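Local structure of conserved protein (Mycobacterium tuberculosis, 1RFE) at residues D17-S21 with W42-I46; Y80-V86 with T141-R147. The protein is of uncertain function but belongs to the FMN-binding split-barrel clan and probably binds coenzyme F420, perhaps as an oxidoreductase. All coordinates share one frame; numbering follows the deposited sequence.

In the fold
Both contacts are built on the same curled antiparallel sheet, and helix 12-21 connects them. In contact 1 (17-21 with 42-46) the last turn of that helix rests on strand 36-46, about 7 Å from the centre of the chain. Contact 2 (80-86 with 141-147) pairs the start of strand 84-95 with the end of strand 140-145, farther out at about 16 Å. Their centres lie about 17 Å apart, yet they meet through F18, whose CE1 comes 3.5 Å from NE of R84 and whose CD2 lies 3.8 Å from CG1 of V86. The fold is that of the pyridoxamine 5'-phosphate oxidase family, and F18, together with I15, brings helix 12-21 onto strand 84-95.

Contact 1 (D17-S21 with W42-I46); sequences DFVNS and WYAVI
V19 overlaps Y43 and V45 with a single methyl, CG1, which comes 4.0 Å from CE1 of the tyrosine ring and 3.9 Å from CG2 of V45. The methyl reaches them because it stands anti to the backbone N of V19 (chi1 163°), on the carbonyl side of its own residue. The hydroxyl OH of Y43 donates to O of V19 at 2.7 Å, in the carbonyl plane and on a lone pair, with a C=O...donor angle of 131°. That oxygen lies at the edge of the ring, near its plane, so the tyrosine meets the helix hydroxyl-first, with its CE1 edge alongside the valine methyl. A tyrosine suits the place: its ring supplies apolar surface in a buried setting, while its hydroxyl finds an acceptor near the C-terminal end of the helix. V45, two residues along from Y43, also points toward the helix, and its compact, branched side chain packs CG2 against CG1 of V19. The more exposed side chain of N20 lies across V45 at the border of the contact. Within the helix, O of D17 accepts from both N and OG of S21, the two donors arriving from opposite faces of the carbonyl plane. The last turn of helix 12-21 thus packs on the antiparallel sheet of the split-barrel family, V19 and Y43 both meeting L74 of strand 69-76 and I50 of strand 49-55. R111 of helix 98-112 makes a cation-pi contact with Y43, bonds its backbone O through NE and reaches O of N20 weakly, joining that helix to strand 36-46 and, more loosely, to helix 12-21.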
loop_
_atom_site.group_PDB
_atom_site.type_symbol
_atom_site.label_atom_id
_atom_site.label_comp_id
_atom_site.label_asym_id
_atom_site.label_seq_id
_atom_site.Cartn_x
_atom_site.Cartn_y
_atom_site.Cartn_z
ATOM N N ASP A 17 10.616 1.418 6.338
ATOM C CA ASP A 17 11.226 0.150 5.944
ATOM C C ASP A 17 10.203 -0.896 5.601
ATOM O O ASP A 17 10.369 -1.613 4.633
ATOM C CB ASP A 17 12.182 -0.413 7.048
ATOM C CG ASP A 17 13.439 0.445 7.245
ATOM O OD1 ASP A 17 13.585 1.491 6.536
ATOM O OD2 ASP A 17 14.359 0.167 8.091
ATOM N N PHE A 18 9.123 -0.954 6.369
ATOM C CA PHE A 18 8.084 -1.957 6.173
ATOM C C PHE A 18 7.308 -1.691 4.850
ATOM O O PHE A 18 7.030 -2.612 4.095
ATOM C CB PHE A 18 7.135 -2.015 7.401
ATOM C CG PHE A 18 6.117 -3.107 7.336
ATOM C CD1 PHE A 18 6.506 -4.439 7.446
ATOM C CD2 PHE A 18 4.745 -2.806 7.177
ATOM C CE1 PHE A 18 5.559 -5.477 7.401
ATOM C CE2 PHE A 18 3.814 -3.809 7.109
ATOM C CZ PHE A 18 4.208 -5.170 7.220
ATOM N N VAL A 19 6.995 -0.437 4.574
ATOM C CA VAL A 19 6.327 -0.051 3.312
ATOM C C VAL A 19 7.233 -0.381 2.099
ATOM O O VAL A 19 6.747 -0.857 1.088
ATOM C CB VAL A 19 5.956 1.430 3.308
ATOM C CG1 VAL A 19 5.668 1.932 1.904
ATOM C CG2 VAL A 19 4.717 1.730 4.216
ATOM N N ASN A 20 8.540 -0.101 2.198
ATOM C CA ASN A 20 9.493 -0.450 1.147
ATOM C C ASN A 20 9.704 -1.932 0.996
ATOM O O ASN A 20 9.867 -2.417 -0.125
ATOM C CB ASN A 20 10.848 0.248 1.375
ATOM C CG ASN A 20 10.830 1.684 0.938
ATOM O OD1 ASN A 20 11.212 2.606 1.699
ATOM N ND2 ASN A 20 10.398 1.902 -0.289
ATOM N N SER A 21 9.659 -2.669 2.102
ATOM C CA SER A 21 9.867 -4.106 2.067
ATOM C C SER A 21 8.688 -4.959 1.651
ATOM O O SER A 21 8.888 -5.991 1.017
ATOM C CB SER A 21 10.314 -4.599 3.435
ATOM O OG SER A 21 11.496 -3.916 3.674
ATOM N N TRP A 42 -0.424 -4.446 -5.605
ATOM C CA TRP A 42 0.979 -4.052 -5.635
ATOM C C TRP A 42 1.058 -2.551 -5.724
ATOM O O TRP A 42 0.085 -1.889 -6.055
ATOM C CB TRP A 42 1.708 -4.633 -6.810
ATOM C CG TRP A 42 1.950 -6.102 -6.699
ATOM C CD1 TRP A 42 1.669 -6.916 -5.643
ATOM C CD2 TRP A 42 2.551 -6.928 -7.689
ATOM N NE1 TRP A 42 2.051 -8.210 -5.924
ATOM C CE2 TRP A 42 2.607 -8.239 -7.173
ATOM C CE3 TRP A 42 3.079 -6.688 -8.962
ATOM C CZ2 TRP A 42 3.145 -9.317 -7.900
ATOM C CZ3 TRP A 42 3.628 -7.773 -9.695
ATOM C CH2 TRP A 42 3.645 -9.052 -9.162
ATOM N N TYR A 43 2.215 -2.005 -5.406
ATOM C CA TYR A 43 2.308 -0.559 -5.328
ATOM C C TYR A 43 3.661 -0.009 -5.603
ATOM O O TYR A 43 4.706 -0.736 -5.585
ATOM C CB TYR A 43 1.754 -0.053 -3.982
ATOM C CG TYR A 43 2.457 -0.565 -2.775
ATOM C CD1 TYR A 43 3.512 0.153 -2.192
ATOM C CD2 TYR A 43 2.077 -1.772 -2.197
ATOM C CE1 TYR A 43 4.167 -0.347 -1.038
ATOM C CE2 TYR A 43 2.730 -2.253 -1.033
ATOM C CZ TYR A 43 3.760 -1.541 -0.470
ATOM O OH TYR A 43 4.386 -2.048 0.660
ATOM N N ALA A 44 3.634 1.292 -5.870
ATOM C CA ALA A 44 4.822 2.111 -5.961
ATOM C C ALA A 44 5.071 2.875 -4.676
ATOM O O ALA A 44 4.141 3.113 -3.875
ATOM C CB ALA A 44 4.742 3.076 -7.150
ATOM N N VAL A 45 6.337 3.243 -4.478
ATOM C CA VAL A 45 6.753 4.110 -3.373
ATOM C C VAL A 45 7.588 5.268 -3.905
ATOM O O VAL A 45 8.660 5.055 -4.506
ATOM C CB VAL A 45 7.569 3.357 -2.273
ATOM C CG1 VAL A 45 7.758 4.243 -1.082
ATOM C CG2 VAL A 45 6.858 2.028 -1.813
ATOM N N ILE A 46 7.125 6.487 -3.698
ATOM C CA ILE A 46 7.790 7.675 -4.231
ATOM C C ILE A 46 7.853 8.783 -3.166
ATOM O O ILE A 46 6.827 9.210 -2.666
ATOM C CB ILE A 46 7.019 8.194 -5.429
ATOM C CG1 ILE A 46 6.932 7.109 -6.516
ATOM C CG2 ILE A 46 7.656 9.500 -5.951
ATOM C CD1 ILE A 46 5.901 7.375 -7.505
#

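Contact 2 (Y80-V86 with T141-R147); sequences YDTLRGV and TRSWDHR
The indole of W144 lies with one face over the backbone of G85, whose CA is 3.7 Å from the centroid of the six-membered ring, with N of V86 over the same face. This is a cross-strand pair in an antiparallel beta ladder, where strands 84-86 and 141-145 run at 169°. Glycine suits the place because a side chain on that face of the strand would run into the indole. The tryptophan reaches across its neighbour because CG sits between the backbone N and the carbonyl carbon (chi1 64°). G85 and W144 form the hydrogen-bonded pair, each N donating to the other's O at 2.9 Å. The pairs on either side, R84 with D145 and V86 with S143, are non-hydrogen-bonded and put their side chains on the sheet face facing helix 12-21, where I15 packs on V86 and S143. R84 also makes a salt bridge through NE to D76 of strand 69-76. Its NH1 comes 3.1 Å from NH2 of R147, a close approach of two like charges and not a bond.

Beyond the ladder, H146 holds the 80-83 loop that leads into strand 84-95. CB of L83 covers one face of the imidazole, while the ring directs an edge at the face of Y80, an edge-to-face pair with planes at 62° and centroids 4.7 Å apart. Histidine combines this flat surface with a ring N-H, so ND1 can also donate to O of Y80, at 2.9 Å and near the imidazole plane. Its backbone N bonds to O of L83 at 2.8 Å. As the chain turns into a 3-10 segment, OD1 of D145 accepts from N of R147 at 3.1 Å in an Asx turn, the donor lying above the carboxylate plane.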
loop_
_atom_site.group_PDB
_atom_site.type_symbol
_atom_site.label_atom_id
_atom_site.label_comp_id
_atom_site.label_asym_id
_atom_site.label_seq_id
_atom_site.Cartn_x
_atom_site.Cartn_y
_atom_site.Cartn_z
ATOM N N TYR A 80 1.336 -15.218 16.450
ATOM C CA TYR A 80 0.893 -14.097 17.246
ATOM C C TYR A 80 2.065 -13.224 17.616
ATOM O O TYR A 80 1.952 -12.003 17.608
ATOM C CB TYR A 80 0.112 -14.533 18.495
ATOM C CG TYR A 80 -0.277 -13.354 19.352
ATOM C CD1 TYR A 80 -1.409 -12.579 19.049
ATOM C CD2 TYR A 80 0.494 -12.989 20.433
ATOM C CE1 TYR A 80 -1.769 -11.472 19.834
ATOM C CE2 TYR A 80 0.152 -11.885 21.234
ATOM C CZ TYR A 80 -0.978 -11.132 20.931
ATOM O OH TYR A 80 -1.278 -10.037 21.719
ATOM N N ASP A 81 3.209 -13.826 17.914
ATOM C CA ASP A 81 4.331 -13.056 18.424
ATOM C C ASP A 81 5.035 -12.265 17.317
ATOM O O ASP A 81 5.786 -11.382 17.625
ATOM C CB ASP A 81 5.351 -13.926 19.188
ATOM C CG ASP A 81 6.117 -14.892 18.290
ATOM O OD1 ASP A 81 5.529 -15.849 17.714
ATOM O OD2 ASP A 81 7.341 -14.797 18.125
ATOM N N THR A 82 4.827 -12.620 16.056
ATOM C CA THR A 82 5.446 -11.920 14.916
ATOM C C THR A 82 4.488 -11.052 14.073
ATOM O O THR A 82 4.923 -10.491 13.024
ATOM C CB THR A 82 6.154 -12.923 13.955
ATOM O OG1 THR A 82 5.255 -13.968 13.536
ATOM C CG2 THR A 82 7.340 -13.649 14.635
ATOM N N LEU A 83 3.220 -10.907 14.489
ATOM C CA LEU A 83 2.293 -10.084 13.702
ATOM C C LEU A 83 2.841 -8.677 13.662
ATOM O O LEU A 83 3.244 -8.139 14.681
ATOM C CB LEU A 83 0.851 -10.015 14.251
ATOM C CG LEU A 83 0.178 -11.315 14.628
ATOM C CD1 LEU A 83 -1.144 -11.075 15.403
ATOM C CD2 LEU A 83 -0.018 -12.239 13.402
ATOM N N ARG A 84 2.905 -8.120 12.460
ATOM C CA ARG A 84 3.233 -6.735 12.295
ATOM C C ARG A 84 2.511 -6.123 11.094
ATOM O O ARG A 84 2.101 -6.828 10.142
ATOM C CB ARG A 84 4.707 -6.503 12.208
ATOM C CG ARG A 84 5.523 -7.403 11.369
ATOM C CD ARG A 84 6.829 -6.679 10.893
ATOM N NE ARG A 84 7.414 -7.318 9.735
ATOM C CZ ARG A 84 8.685 -7.267 9.387
ATOM N NH1 ARG A 84 9.597 -6.617 10.128
ATOM N NH2 ARG A 84 9.054 -7.897 8.274
ATOM N N GLY A 85 2.325 -4.815 11.179
ATOM C CA GLY A 85 1.567 -4.141 10.183
ATOM C C GLY A 85 1.418 -2.652 10.386
ATOM O O GLY A 85 1.835 -2.085 11.390
ATOM N N VAL A 86 0.796 -2.039 9.385
ATOM C CA VAL A 86 0.532 -0.633 9.405
ATOM C C VAL A 86 -0.758 -0.387 8.599
ATOM O O VAL A 86 -0.972 -0.960 7.532
ATOM C CB VAL A 86 1.716 0.192 8.906
ATOM C CG1 VAL A 86 2.041 -0.138 7.446
ATOM C CG2 VAL A 86 1.460 1.617 9.067
ATOM N N THR A 141 -2.586 6.993 11.040
ATOM C CA THR A 141 -1.714 5.879 10.914
ATOM C C THR A 141 -1.743 5.147 12.231
ATOM O O THR A 141 -1.596 5.747 13.277
ATOM C CB THR A 141 -0.318 6.362 10.668
ATOM O OG1 THR A 141 -0.264 7.010 9.395
ATOM C CG2 THR A 141 0.668 5.177 10.551
ATOM N N ARG A 142 -1.918 3.842 12.143
ATOM C CA ARG A 142 -1.789 2.952 13.256
ATOM C C ARG A 142 -0.825 1.850 12.842
ATOM O O ARG A 142 -0.870 1.360 11.710
ATOM C CB ARG A 142 -3.143 2.361 13.643
ATOM C CG ARG A 142 -4.063 3.328 14.387
ATOM C CD ARG A 142 -3.481 3.829 15.726
ATOM N NE ARG A 142 -4.349 4.790 16.397
ATOM C CZ ARG A 142 -4.318 6.111 16.212
ATOM N NH1 ARG A 142 -3.448 6.662 15.370
ATOM N NH2 ARG A 142 -5.179 6.894 16.880
ATOM N N SER A 143 0.083 1.490 13.743
ATOM C CA SER A 143 1.023 0.395 13.442
ATOM C C SER A 143 1.176 -0.585 14.588
ATOM O O SER A 143 0.786 -0.320 15.753
ATOM C CB SER A 143 2.396 0.962 13.085
ATOM O OG SER A 143 2.966 1.736 14.142
ATOM N N TRP A 144 1.778 -1.733 14.265
ATOM C CA TRP A 144 2.026 -2.740 15.256
ATOM C C TRP A 144 3.182 -3.680 14.869
ATOM O O TRP A 144 3.420 -3.996 13.707
ATOM C CB TRP A 144 0.766 -3.517 15.570
ATOM C CG TRP A 144 0.215 -4.319 14.413
ATOM C CD1 TRP A 144 0.397 -5.633 14.185
ATOM C CD2 TRP A 144 -0.655 -3.844 13.366
ATOM N NE1 TRP A 144 -0.265 -6.016 13.036
ATOM C CE2 TRP A 144 -0.912 -4.925 12.513
ATOM C CE3 TRP A 144 -1.192 -2.594 13.037
ATOM C CZ2 TRP A 144 -1.743 -4.812 11.366
ATOM C CZ3 TRP A 144 -1.992 -2.477 11.898
ATOM C CH2 TRP A 144 -2.250 -3.580 11.079
ATOM N N ASP A 145 3.909 -4.094 15.882
ATOM C CA ASP A 145 4.952 -5.120 15.727
ATOM C C ASP A 145 5.002 -5.916 17.004
ATOM O O ASP A 145 5.529 -5.451 18.022
ATOM C CB ASP A 145 6.313 -4.511 15.426
ATOM C CG ASP A 145 7.350 -5.571 15.056
ATOM O OD1 ASP A 145 7.037 -6.777 15.162
ATOM O OD2 ASP A 145 8.472 -5.299 14.612
ATOM N N HIS A 146 4.461 -7.126 16.938
ATOM C CA HIS A 146 4.306 -7.937 18.126
ATOM C C HIS A 146 5.638 -8.463 18.642
ATOM O O HIS A 146 5.709 -8.910 19.773
ATOM C CB HIS A 146 3.296 -9.050 17.900
ATOM C CG HIS A 146 1.872 -8.577 17.958
ATOM N ND1 HIS A 146 0.813 -9.435 18.106
ATOM C CD2 HIS A 146 1.339 -7.338 17.844
ATOM C CE1 HIS A 146 -0.311 -8.737 18.133
ATOM N NE2 HIS A 146 -0.017 -7.466 17.974
ATOM N N ARG A 147 6.693 -8.411 17.821
ATOM C CA ARG A 147 8.054 -8.684 18.324
ATOM C C ARG A 147 8.481 -7.791 19.496
ATOM O O ARG A 147 9.356 -8.156 20.300
ATOM C CB ARG A 147 9.096 -8.544 17.221
ATOM C CG ARG A 147 9.470 -9.849 16.576
ATOM C CD ARG A 147 8.954 -10.002 15.178
ATOM N NE ARG A 147 9.767 -9.224 14.267
ATOM C CZ ARG A 147 9.806 -9.377 12.956
ATOM N NH1 ARG A 147 9.034 -10.285 12.341
ATOM N NH2 ARG A 147 10.629 -8.584 12.247
#